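Local coordinates for AMP-dependent synthetase and ligase (Xenorhabdus doucetiae, PDB 6QSR), which forms, as ApeI, the dehydratase heterocomplex ApeI:P with its partner subunit and takes part in the biosynthesis of aryl polyene pigments, at residues R8-Q13 with Q53-P58; A16-Y21 with L82-D87; D46-Y51 with L93-D98. One frame throughout, in Å; residues are numbered along the deposited sequence.

Interaction 1: R8-Q13 with Q53-P58; sequences REQPAQ and QTLLAP
Leu55 meets two polar side chains of segment 8-13, Arg8 with its CD2 methyl and Gln10 mainly with its backbone carbonyl. Its CG lies anti to the carbonyl carbon, beside the backbone N (chi1 -51°), and the side chain starts toward segment 8-13. Arg8 crosses it obliquely. The Arg8 chain is bent at chi3 (69°), and its NH2 comes to 3.5 Å from Leu55 CD2. This is a van der Waals contact of the guanidinium with a methyl group. The charge itself is paired with Glu5, which makes a salt bridge to NE.

Segment 8-13 starts on strand 4-9, the outermost strand on one side of the sheet within this chain. Segment 53-58 carries the C-terminal part of helix 41-56, the central helix of a hot-dog fold. The contact therefore joins the end of that helix to the edge strand and to the chain just after it, close to the protein surface.

Gln10 takes a different course. Its CG is anti to the backbone N (chi1 -174°), and the chain runs on extended toward the helix. The amide NE2 stops 3.6 Å from Leu55 O and is not hydrogen-bonded to it. NE2 instead gives a weak hydrogen bond of 3.3 Å to Gln13 O, back within its own segment. Gln10 and Leu56 run alongside each other, pointing opposite ways, with NE2 3.7 Å from Leu56 CD1. A water links the two backbones. It donates one hydrogen bond to Gln13 O and another to Leu56 O, each 2.7 Å from the water oxygen. The buried side chain of Leu56 packs on Ile84 and Trp86 of strand 79-87.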
loop_
_atom_site.group_PDB
_atom_site.type_symbol
_atom_site.label_atom_id
_atom_site.label_comp_id
_atom_site.label_asym_id
_atom_site.label_seq_id
_atom_site.Cartn_x
_atom_site.Cartn_y
_atom_site.Cartn_z
ATOM N N ARG A 8 13.486 15.995 13.105
ATOM C CA ARG A 8 12.321 16.675 12.532
ATOM C C ARG A 8 12.467 18.191 12.600
ATOM O O ARG A 8 13.055 18.733 13.540
ATOM C CB ARG A 8 11.005 16.226 13.182
ATOM C CG ARG A 8 10.826 16.587 14.653
ATOM C CD ARG A 8 9.395 16.377 15.134
ATOM N NE ARG A 8 9.030 14.961 15.202
ATOM C CZ ARG A 8 8.025 14.452 15.922
ATOM N NH1 ARG A 8 7.808 13.138 15.898
ATOM N NH2 ARG A 8 7.231 15.226 16.665
ATOM N N GLU A 9 11.938 18.849 11.573
ATOM C CA GLU A 9 11.848 20.299 11.501
ATOM C C GLU A 9 10.443 20.661 11.074
ATOM O O GLU A 9 9.751 19.864 10.434
ATOM C CB GLU A 9 12.807 20.867 10.462
ATOM C CG GLU A 9 14.275 20.809 10.827
ATOM C CD GLU A 9 15.154 21.344 9.709
ATOM O OE1 GLU A 9 14.893 22.470 9.225
ATOM O OE2 GLU A 9 16.104 20.638 9.306
ATOM N N GLN A 10 10.061 21.888 11.398
ATOM C CA GLN A 10 8.748 22.416 11.090
ATOM C C GLN A 10 8.955 23.914 10.829
ATOM O O GLN A 10 8.792 24.725 11.738
ATOM C CB GLN A 10 7.804 22.113 12.262
ATOM C CG GLN A 10 6.345 22.478 12.040
ATOM C CD GLN A 10 5.355 21.616 12.819
ATOM O OE1 GLN A 10 5.722 20.885 13.741
ATOM N NE2 GLN A 10 4.083 21.706 12.443
ATOM N N PRO A 11 9.380 24.280 9.596
ATOM C CA PRO A 11 9.660 25.690 9.270
ATOM C C PRO A 11 8.422 26.597 9.198
ATOM O O PRO A 11 8.558 27.820 9.290
ATOM C CB PRO A 11 10.343 25.604 7.898
ATOM C CG PRO A 11 9.815 24.351 7.295
ATOM C CD PRO A 11 9.665 23.397 8.445
ATOM N N ALA A 12 7.248 26.000 9.002
ATOM C CA ALA A 12 5.963 26.691 9.117
ATOM C C ALA A 12 5.017 25.765 9.873
ATOM O O ALA A 12 5.268 24.562 9.946
ATOM C CB ALA A 12 5.416 27.009 7.735
ATOM N N GLN A 13 3.921 26.292 10.418
ATOM C CA GLN A 13 2.981 25.438 11.170
ATOM C C GLN A 13 2.275 24.390 10.280
ATOM O O GLN A 13 1.748 23.398 10.794
ATOM C CB GLN A 13 1.952 26.274 11.945
ATOM C CG GLN A 13 2.552 27.205 13.002
ATOM C CD GLN A 13 3.194 26.471 14.173
ATOM O OE1 GLN A 13 2.511 26.045 15.105
ATOM N NE2 GLN A 13 4.516 26.342 14.139
ATOM N N GLN A 53 -1.540 13.745 10.961
ATOM C CA GLN A 53 -2.510 13.739 12.058
ATOM C C GLN A 53 -1.939 14.139 13.435
ATOM O O GLN A 53 -2.708 14.519 14.317
ATOM C CB GLN A 53 -3.218 12.376 12.131
ATOM C CG GLN A 53 -4.069 12.074 10.899
ATOM C CD GLN A 53 -4.792 10.738 10.972
ATOM O OE1 GLN A 53 -4.222 9.728 11.382
ATOM N NE2 GLN A 53 -6.053 10.726 10.554
ATOM N N THR A 54 -0.614 14.062 13.621
ATOM C CA THR A 54 0.029 14.474 14.885
ATOM C C THR A 54 0.640 15.886 14.877
ATOM O O THR A 54 0.619 16.558 15.903
ATOM C CB THR A 54 1.112 13.471 15.336
ATOM O OG1 THR A 54 2.139 13.361 14.341
ATOM C CG2 THR A 54 0.491 12.106 15.606
ATOM N N LEU A 55 1.182 16.325 13.741
ATOM C CA LEU A 55 1.844 17.633 13.634
ATOM C C LEU A 55 1.057 18.708 12.882
ATOM O O LEU A 55 1.124 19.880 13.256
ATOM C CB LEU A 55 3.209 17.491 12.954
ATOM C CG LEU A 55 4.193 16.443 13.468
ATOM C CD1 LEU A 55 5.429 16.447 12.583
ATOM C CD2 LEU A 55 4.562 16.701 14.922
ATOM N N LEU A 56 0.342 18.323 11.825
ATOM C CA LEU A 56 -0.178 19.282 10.832
ATOM C C LEU A 56 -1.684 19.505 10.897
ATOM O O LEU A 56 -2.141 20.654 10.912
ATOM C CB LEU A 56 0.216 18.835 9.415
ATOM C CG LEU A 56 1.485 19.416 8.766
ATOM C CD1 LEU A 56 2.644 19.599 9.732
ATOM C CD2 LEU A 56 1.907 18.542 7.593
ATOM N N ALA A 57 -2.439 18.408 10.910
ATOM C CA ALA A 57 -3.897 18.437 10.817
ATOM C C ALA A 57 -4.539 17.546 11.885
ATOM O O ALA A 57 -5.209 16.568 11.552
ATOM C CB ALA A 57 -4.329 18.007 9.421
ATOM N N PRO A 58 -4.357 17.895 13.180
ATOM C CA PRO A 58 -4.986 17.107 14.251
ATOM C C PRO A 58 -6.510 17.148 14.144
ATOM O O PRO A 58 -7.071 18.196 13.815
ATOM C CB PRO A 58 -4.497 17.790 15.542
ATOM C CG PRO A 58 -4.093 19.167 15.130
ATOM C CD PRO A 58 -3.593 19.040 13.718
HETATM O O HOH W 1 -0.827 22.900 10.064
#

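Interaction 2: A16-Y21 with L82-D87; sequences AMIQLY and LKINWD
Ile18 places CG1 anti to its carbonyl carbon, beside the backbone N (chi1 -52°). Its chi2 of 103° is away from the staggered positions and brings CD1 across to the neighbouring strand. Leu82 uses the other choice: its CG is anti to the backbone N (chi1 173°), beside the carbonyl carbon. As a result Ile18 CD1 lies 4.2 Å from Leu82 CG. The same methyl is 4.1 Å from Ile84 CD1, where the two isoleucines cross obliquely. Leu20 CD1 touches Leu82 CD2 more loosely.

The backbones run antiparallel. Ala16 with Ile84 and Ile18 with Leu82 are hydrogen-bonded pairs, and Met17 with Lys83 is the non-hydrogen-bonded pair between them. Ala16 N donates to Ile84 O at 3.0 Å. Ile84 N returns a bond to Ala16 O at 2.9 Å, nearly along the C=O axis. Ile18 N donates to Leu82 O at 2.9 Å, in the carbonyl plane. Leu82 N gives the shortest and straightest of the four to Ile18 O, at 2.8 Å. Around the middle pair two carbonyls are also approached by CA-H groups: Met17 CA lies 3.3 Å from Leu82 O, and Lys83 CA is 3.4 Å from Ala16 O.

The two faces differ sharply. Met17 and Lys83 stand on an exposed face. Ala16, Ile18, Leu82 and Ile84 lie on the opposite face and are buried. That face is covered by helix 41-56: Tyr51 packs on Ile18, Val48 on Leu82 and Leu56 on Ile84. A curved antiparallel sheet holding one long helix against its apolar face is the hallmark of the hot-dog fold, to which the ApeI dehydratase family belongs.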
loop_
_atom_site.group_PDB
_atom_site.type_symbol
_atom_site.label_atom_id
_atom_site.label_comp_id
_atom_site.label_asym_id
_atom_site.label_seq_id
_atom_site.Cartn_x
_atom_site.Cartn_y
_atom_site.Cartn_z
ATOM N N ALA A 16 6.226 20.071 7.402
ATOM C CA ALA A 16 7.191 19.291 8.182
ATOM C C ALA A 16 8.201 18.599 7.289
ATOM O O ALA A 16 7.882 18.179 6.177
ATOM C CB ALA A 16 6.481 18.264 9.050
ATOM N N MET A 17 9.420 18.490 7.810
ATOM C CA MET A 17 10.510 17.778 7.179
ATOM C C MET A 17 10.988 16.782 8.219
ATOM O O MET A 17 11.292 17.174 9.346
ATOM C CB MET A 17 11.637 18.737 6.812
ATOM C CG MET A 17 11.572 19.250 5.384
ATOM S SD MET A 17 12.905 20.403 4.992
ATOM C CE MET A 17 14.357 19.385 5.276
ATOM N N ILE A 18 11.022 15.503 7.857
ATOM C CA ILE A 18 11.399 14.440 8.791
ATOM C C ILE A 18 12.464 13.574 8.132
ATOM O O ILE A 18 12.303 13.158 6.982
ATOM C CB ILE A 18 10.187 13.560 9.193
ATOM C CG1 ILE A 18 9.000 14.408 9.686
ATOM C CG2 ILE A 18 10.561 12.590 10.299
ATOM C CD1 ILE A 18 7.894 14.569 8.671
ATOM N N GLN A 19 13.555 13.320 8.855
ATOM C CA GLN A 19 14.592 12.421 8.389
ATOM C C GLN A 19 14.381 11.076 9.079
ATOM O O GLN A 19 14.374 11.011 10.314
ATOM C CB GLN A 19 15.975 12.983 8.689
ATOM C CG GLN A 19 17.118 12.147 8.132
ATOM C CD GLN A 19 18.454 12.859 8.210
ATOM O OE1 GLN A 19 18.650 13.750 9.038
ATOM N NE2 GLN A 19 19.379 12.470 7.346
ATOM N N LEU A 20 14.207 10.026 8.269
ATOM C CA LEU A 20 13.865 8.685 8.739
ATOM C C LEU A 20 14.875 7.661 8.278
ATOM O O LEU A 20 15.377 7.737 7.158
ATOM C CB LEU A 20 12.505 8.259 8.191
ATOM C CG LEU A 20 11.323 9.152 8.534
ATOM C CD1 LEU A 20 10.089 8.627 7.825
ATOM C CD2 LEU A 20 11.113 9.206 10.038
ATOM N N TYR A 21 15.120 6.676 9.128
ATOM C CA TYR A 21 16.047 5.592 8.820
ATOM C C TYR A 21 15.289 4.261 8.820
ATOM O O TYR A 21 14.525 3.976 9.740
ATOM C CB TYR A 21 17.186 5.576 9.834
ATOM C CG TYR A 21 18.071 4.365 9.696
ATOM C CD1 TYR A 21 19.033 4.296 8.693
ATOM C CD2 TYR A 21 17.925 3.271 10.550
ATOM C CE1 TYR A 21 19.838 3.172 8.554
ATOM C CE2 TYR A 21 18.728 2.148 10.421
ATOM C CZ TYR A 21 19.679 2.102 9.419
ATOM O OH TYR A 21 20.474 0.979 9.286
ATOM N N LEU A 82 11.421 13.056 4.355
ATOM C CA LEU A 82 9.978 13.164 4.105
ATOM C C LEU A 82 9.531 14.605 4.277
ATOM O O LEU A 82 9.665 15.153 5.360
ATOM C CB LEU A 82 9.212 12.273 5.083
ATOM C CG LEU A 82 7.683 12.363 5.090
ATOM C CD1 LEU A 82 7.109 12.178 3.695
ATOM C CD2 LEU A 82 7.123 11.341 6.065
ATOM N N LYS A 83 8.968 15.183 3.218
ATOM C CA LYS A 83 8.482 16.556 3.200
ATOM C C LYS A 83 6.969 16.471 3.063
ATOM O O LYS A 83 6.487 15.798 2.158
ATOM C CB LYS A 83 9.103 17.278 2.001
ATOM C CG LYS A 83 8.536 18.649 1.636
ATOM C CD LYS A 83 8.472 18.787 0.116
ATOM C CE LYS A 83 8.174 20.203 -0.346
ATOM N NZ LYS A 83 8.738 20.416 -1.711
ATOM N N ILE A 84 6.236 17.119 3.975
ATOM C CA ILE A 84 4.763 17.123 3.968
ATOM C C ILE A 84 4.258 18.560 4.070
ATOM O O ILE A 84 4.759 19.338 4.887
ATOM C CB ILE A 84 4.155 16.324 5.151
ATOM C CG1 ILE A 84 4.667 14.881 5.191
ATOM C CG2 ILE A 84 2.635 16.289 5.035
ATOM C CD1 ILE A 84 4.468 14.206 6.532
ATOM N N ASN A 85 3.254 18.887 3.258
ATOM C CA ASN A 85 2.597 20.185 3.288
ATOM C C ASN A 85 1.096 19.951 3.444
ATOM O O ASN A 85 0.514 19.142 2.712
ATOM C CB ASN A 85 2.898 20.941 1.998
ATOM C CG ASN A 85 2.291 22.332 1.970
ATOM O OD1 ASN A 85 1.086 22.505 1.742
ATOM N ND2 ASN A 85 3.128 23.337 2.182
ATOM N N TRP A 86 0.490 20.645 4.408
ATOM C CA TRP A 86 -0.951 20.590 4.647
ATOM C C TRP A 86 -1.573 21.917 4.224
ATOM O O TRP A 86 -1.194 22.973 4.740
ATOM C CB TRP A 86 -1.211 20.293 6.127
ATOM C CG TRP A 86 -2.624 20.471 6.591
ATOM C CD1 TRP A 86 -3.045 21.232 7.643
ATOM C CD2 TRP A 86 -3.793 19.857 6.042
ATOM N NE1 TRP A 86 -4.411 21.130 7.783
ATOM C CE2 TRP A 86 -4.894 20.299 6.808
ATOM C CE3 TRP A 86 -4.020 18.985 4.965
ATOM C CZ2 TRP A 86 -6.202 19.886 6.545
ATOM C CZ3 TRP A 86 -5.321 18.579 4.698
ATOM C CH2 TRP A 86 -6.398 19.039 5.484
ATOM N N ASP A 87 -2.504 21.855 3.271
ATOM C CA ASP A 87 -3.246 23.024 2.803
ATOM C C ASP A 87 -4.687 22.854 3.289
ATOM O O ASP A 87 -5.485 22.139 2.682
ATOM C CB ASP A 87 -3.165 23.147 1.278
ATOM C CG ASP A 87 -3.646 24.496 0.767
ATOM O OD1 ASP A 87 -4.561 25.078 1.377
ATOM O OD2 ASP A 87 -3.109 24.977 -0.256
#

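Interaction 3: D46-Y51 with L93-D98; sequences DWVMHY and LTFRYD
Val48 lies at the heart of this buried contact and touches three residues of strand 93-98. Its CG1 is anti to the backbone N (chi1 166°), which leaves CG2 anti to the carbonyl carbon. The two methyls divide the work, though both touch Phe95. CG1 faces Leu93, 3.8 Å from its CD2, and the two side chains lie alongside, pointing opposite ways. CG2 sits over one face of the Phe95 ring in a CH-pi contact. It is 3.9 Å from the ring centroid and 27° off the ring normal. CG2 is also 3.8 Å from Tyr97 CE1.

Tyr97 points toward the helix, with CG anti to the carbonyl carbon. It crosses Trp47 at about a right angle. Its OH tip lies against the base and ring of Trp47, 3.5 Å from CB and 3.6 Å from CE3. Tyr97 is buried, and its hydroxyl is hydrogen-bonded to Gln44 O, earlier in the same helix.

Leu93 meets the other flank of the helix. Besides Val48, its CD2 touches Met49 SD at 4.3 Å. On the partner FabA/FabZ-type dehydratase chain, Trp77 packs on Met49 and hydrogen-bonds through NE1 to Asp46 OD1. Such a helix packed across the concave side of an antiparallel sheet is the "sausage" in its "bun" that gives the hot-dog fold its name.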
loop_
_atom_site.group_PDB
_atom_site.type_symbol
_atom_site.label_atom_id
_atom_site.label_comp_id
_atom_site.label_asym_id
_atom_site.label_seq_id
_atom_site.Cartn_x
_atom_site.Cartn_y
_atom_site.Cartn_z
ATOM N N ASP A 46 1.266 5.373 5.310
ATOM C CA ASP A 46 0.995 5.224 6.744
ATOM C C ASP A 46 1.724 6.294 7.575
ATOM O O ASP A 46 1.111 6.942 8.411
ATOM C CB ASP A 46 1.341 3.800 7.214
ATOM C CG ASP A 46 0.776 3.472 8.589
ATOM O OD1 ASP A 46 -0.458 3.358 8.727
ATOM O OD2 ASP A 46 1.565 3.303 9.534
ATOM N N TRP A 47 3.013 6.516 7.301
ATOM C CA TRP A 47 3.807 7.496 8.050
ATOM C C TRP A 47 3.425 8.942 7.718
ATOM O O TRP A 47 3.361 9.783 8.608
ATOM C CB TRP A 47 5.310 7.276 7.822
ATOM C CG TRP A 47 5.765 5.882 8.126
ATOM C CD1 TRP A 47 5.191 4.992 8.997
ATOM C CD2 TRP A 47 6.903 5.217 7.568
ATOM N NE1 TRP A 47 5.891 3.805 8.993
ATOM C CE2 TRP A 47 6.952 3.920 8.132
ATOM C CE3 TRP A 47 7.883 5.588 6.637
ATOM C CZ2 TRP A 47 7.950 2.990 7.797
ATOM C CZ3 TRP A 47 8.875 4.656 6.299
ATOM C CH2 TRP A 47 8.892 3.376 6.877
ATOM N N VAL A 48 3.153 9.223 6.451
ATOM C CA VAL A 48 2.588 10.516 6.057
ATOM C C VAL A 48 1.354 10.834 6.905
ATOM O O VAL A 48 1.253 11.918 7.482
ATOM C CB VAL A 48 2.285 10.583 4.543
ATOM C CG1 VAL A 48 1.404 11.781 4.199
ATOM C CG2 VAL A 48 3.588 10.669 3.761
ATOM N N MET A 49 0.452 9.874 7.030
ATOM C CA MET A 49 -0.744 10.067 7.858
ATOM C C MET A 49 -0.444 10.247 9.355
ATOM O O MET A 49 -1.136 11.015 10.016
ATOM C CB MET A 49 -1.732 8.925 7.641
ATOM C CG MET A 49 -2.275 8.861 6.220
ATOM S SD MET A 49 -3.245 10.292 5.705
ATOM C CE MET A 49 -4.303 10.510 7.139
ATOM N N HIS A 50 0.574 9.555 9.877
ATOM C CA HIS A 50 0.972 9.693 11.289
ATOM C C HIS A 50 1.485 11.096 11.603
ATOM O O HIS A 50 1.060 11.710 12.575
ATOM C CB HIS A 50 2.046 8.666 11.683
ATOM C CG HIS A 50 2.669 8.932 13.023
ATOM N ND1 HIS A 50 1.992 8.743 14.209
ATOM C CD2 HIS A 50 3.893 9.405 13.361
ATOM C CE1 HIS A 50 2.779 9.071 15.220
ATOM N NE2 HIS A 50 3.938 9.474 14.733
ATOM N N TYR A 51 2.413 11.583 10.785
ATOM C CA TYR A 51 2.956 12.926 10.968
ATOM C C TYR A 51 1.923 14.009 10.656
ATOM O O TYR A 51 1.886 15.049 11.332
ATOM C CB TYR A 51 4.239 13.110 10.151
ATOM C CG TYR A 51 5.400 12.328 10.724
ATOM C CD1 TYR A 51 5.978 12.702 11.939
ATOM C CD2 TYR A 51 5.923 11.214 10.061
ATOM C CE1 TYR A 51 7.042 11.990 12.480
ATOM C CE2 TYR A 51 6.985 10.496 10.594
ATOM C CZ TYR A 51 7.540 10.886 11.803
ATOM O OH TYR A 51 8.594 10.185 12.335
ATOM N N LEU A 93 -3.242 17.354 1.529
ATOM C CA LEU A 93 -1.969 16.975 2.097
ATOM C C LEU A 93 -1.103 16.481 0.941
ATOM O O LEU A 93 -1.503 15.566 0.204
ATOM C CB LEU A 93 -2.198 15.856 3.112
ATOM C CG LEU A 93 -1.071 15.366 4.006
ATOM C CD1 LEU A 93 -0.654 16.449 4.998
ATOM C CD2 LEU A 93 -1.520 14.103 4.741
ATOM N N THR A 94 0.070 17.087 0.786
ATOM C CA THR A 94 1.013 16.722 -0.261
ATOM C C THR A 94 2.287 16.254 0.397
ATOM O O THR A 94 2.666 16.769 1.451
ATOM C CB THR A 94 1.291 17.907 -1.197
ATOM O OG1 THR A 94 1.625 19.052 -0.418
ATOM C CG2 THR A 94 0.055 18.239 -1.996
ATOM N N PHE A 95 2.933 15.264 -0.214
ATOM C CA PHE A 95 4.158 14.679 0.349
ATOM C C PHE A 95 5.147 14.242 -0.713
ATOM O O PHE A 95 4.791 13.984 -1.862
ATOM C CB PHE A 95 3.860 13.488 1.281
ATOM C CG PHE A 95 3.388 12.250 0.569
ATOM C CD1 PHE A 95 2.036 12.060 0.300
ATOM C CD2 PHE A 95 4.285 11.268 0.167
ATOM C CE1 PHE A 95 1.589 10.921 -0.356
ATOM C CE2 PHE A 95 3.839 10.123 -0.497
ATOM C CZ PHE A 95 2.492 9.952 -0.757
ATOM N N ARG A 96 6.395 14.116 -0.283
ATOM C CA ARG A 96 7.457 13.667 -1.148
ATOM C C ARG A 96 8.473 12.975 -0.248
ATOM O O ARG A 96 8.777 13.481 0.832
ATOM C CB ARG A 96 8.045 14.874 -1.889
ATOM C CG ARG A 96 9.258 14.600 -2.758
ATOM C CD ARG A 96 9.781 15.892 -3.376
ATOM N NE ARG A 96 10.984 15.653 -4.178
ATOM C CZ ARG A 96 11.835 16.592 -4.606
ATOM N NH1 ARG A 96 11.649 17.884 -4.322
ATOM N NH2 ARG A 96 12.893 16.232 -5.331
ATOM N N TYR A 97 8.915 11.788 -0.649
ATOM C CA TYR A 97 10.025 11.102 0.007
ATOM C C TYR A 97 11.226 11.206 -0.911
ATOM O O TYR A 97 11.146 10.802 -2.068
ATOM C CB TYR A 97 9.714 9.622 0.224
ATOM C CG TYR A 97 8.810 9.283 1.393
ATOM C CD1 TYR A 97 7.415 9.222 1.241
ATOM C CD2 TYR A 97 9.352 8.964 2.639
ATOM C CE1 TYR A 97 6.594 8.875 2.307
ATOM C CE2 TYR A 97 8.539 8.619 3.711
ATOM C CZ TYR A 97 7.166 8.570 3.544
ATOM O OH TYR A 97 6.387 8.225 4.622
ATOM N N ASP A 98 12.336 11.728 -0.394
ATOM C CA ASP A 98 13.582 11.802 -1.146
ATOM C C ASP A 98 14.599 10.902 -0.473
ATOM O O ASP A 98 14.650 10.822 0.756
ATOM C CB ASP A 98 14.127 13.235 -1.191
ATOM C CG ASP A 98 13.306 14.164 -2.079
ATOM O OD1 ASP A 98 12.648 13.703 -3.037
ATOM O OD2 ASP A 98 13.337 15.386 -1.823
#

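From the N terminus, 8-13 leaves the first strand and 16-21 lies on the second; 46-51 lies in the one long helix and 53-58 at its end. Interaction 1 is completed first, when the end of the helix returns to the start of the chain. Interaction 2 closes next, at strand 79-87. Interaction 3 closes last, at strand 92-99. Each pair of contacts crosses, and none nests within another. Interaction 2 pairs two neighbouring strands. Interaction 1 ties the helix end to the edge strand and the loop after it, and interaction 3 ties an earlier turn to strand 92-99. Lys83 N and Arg96 O probably hydrogen-bond and join interactions 2 and 3. Glu9 and Met17 similarly join interactions 1 and 2.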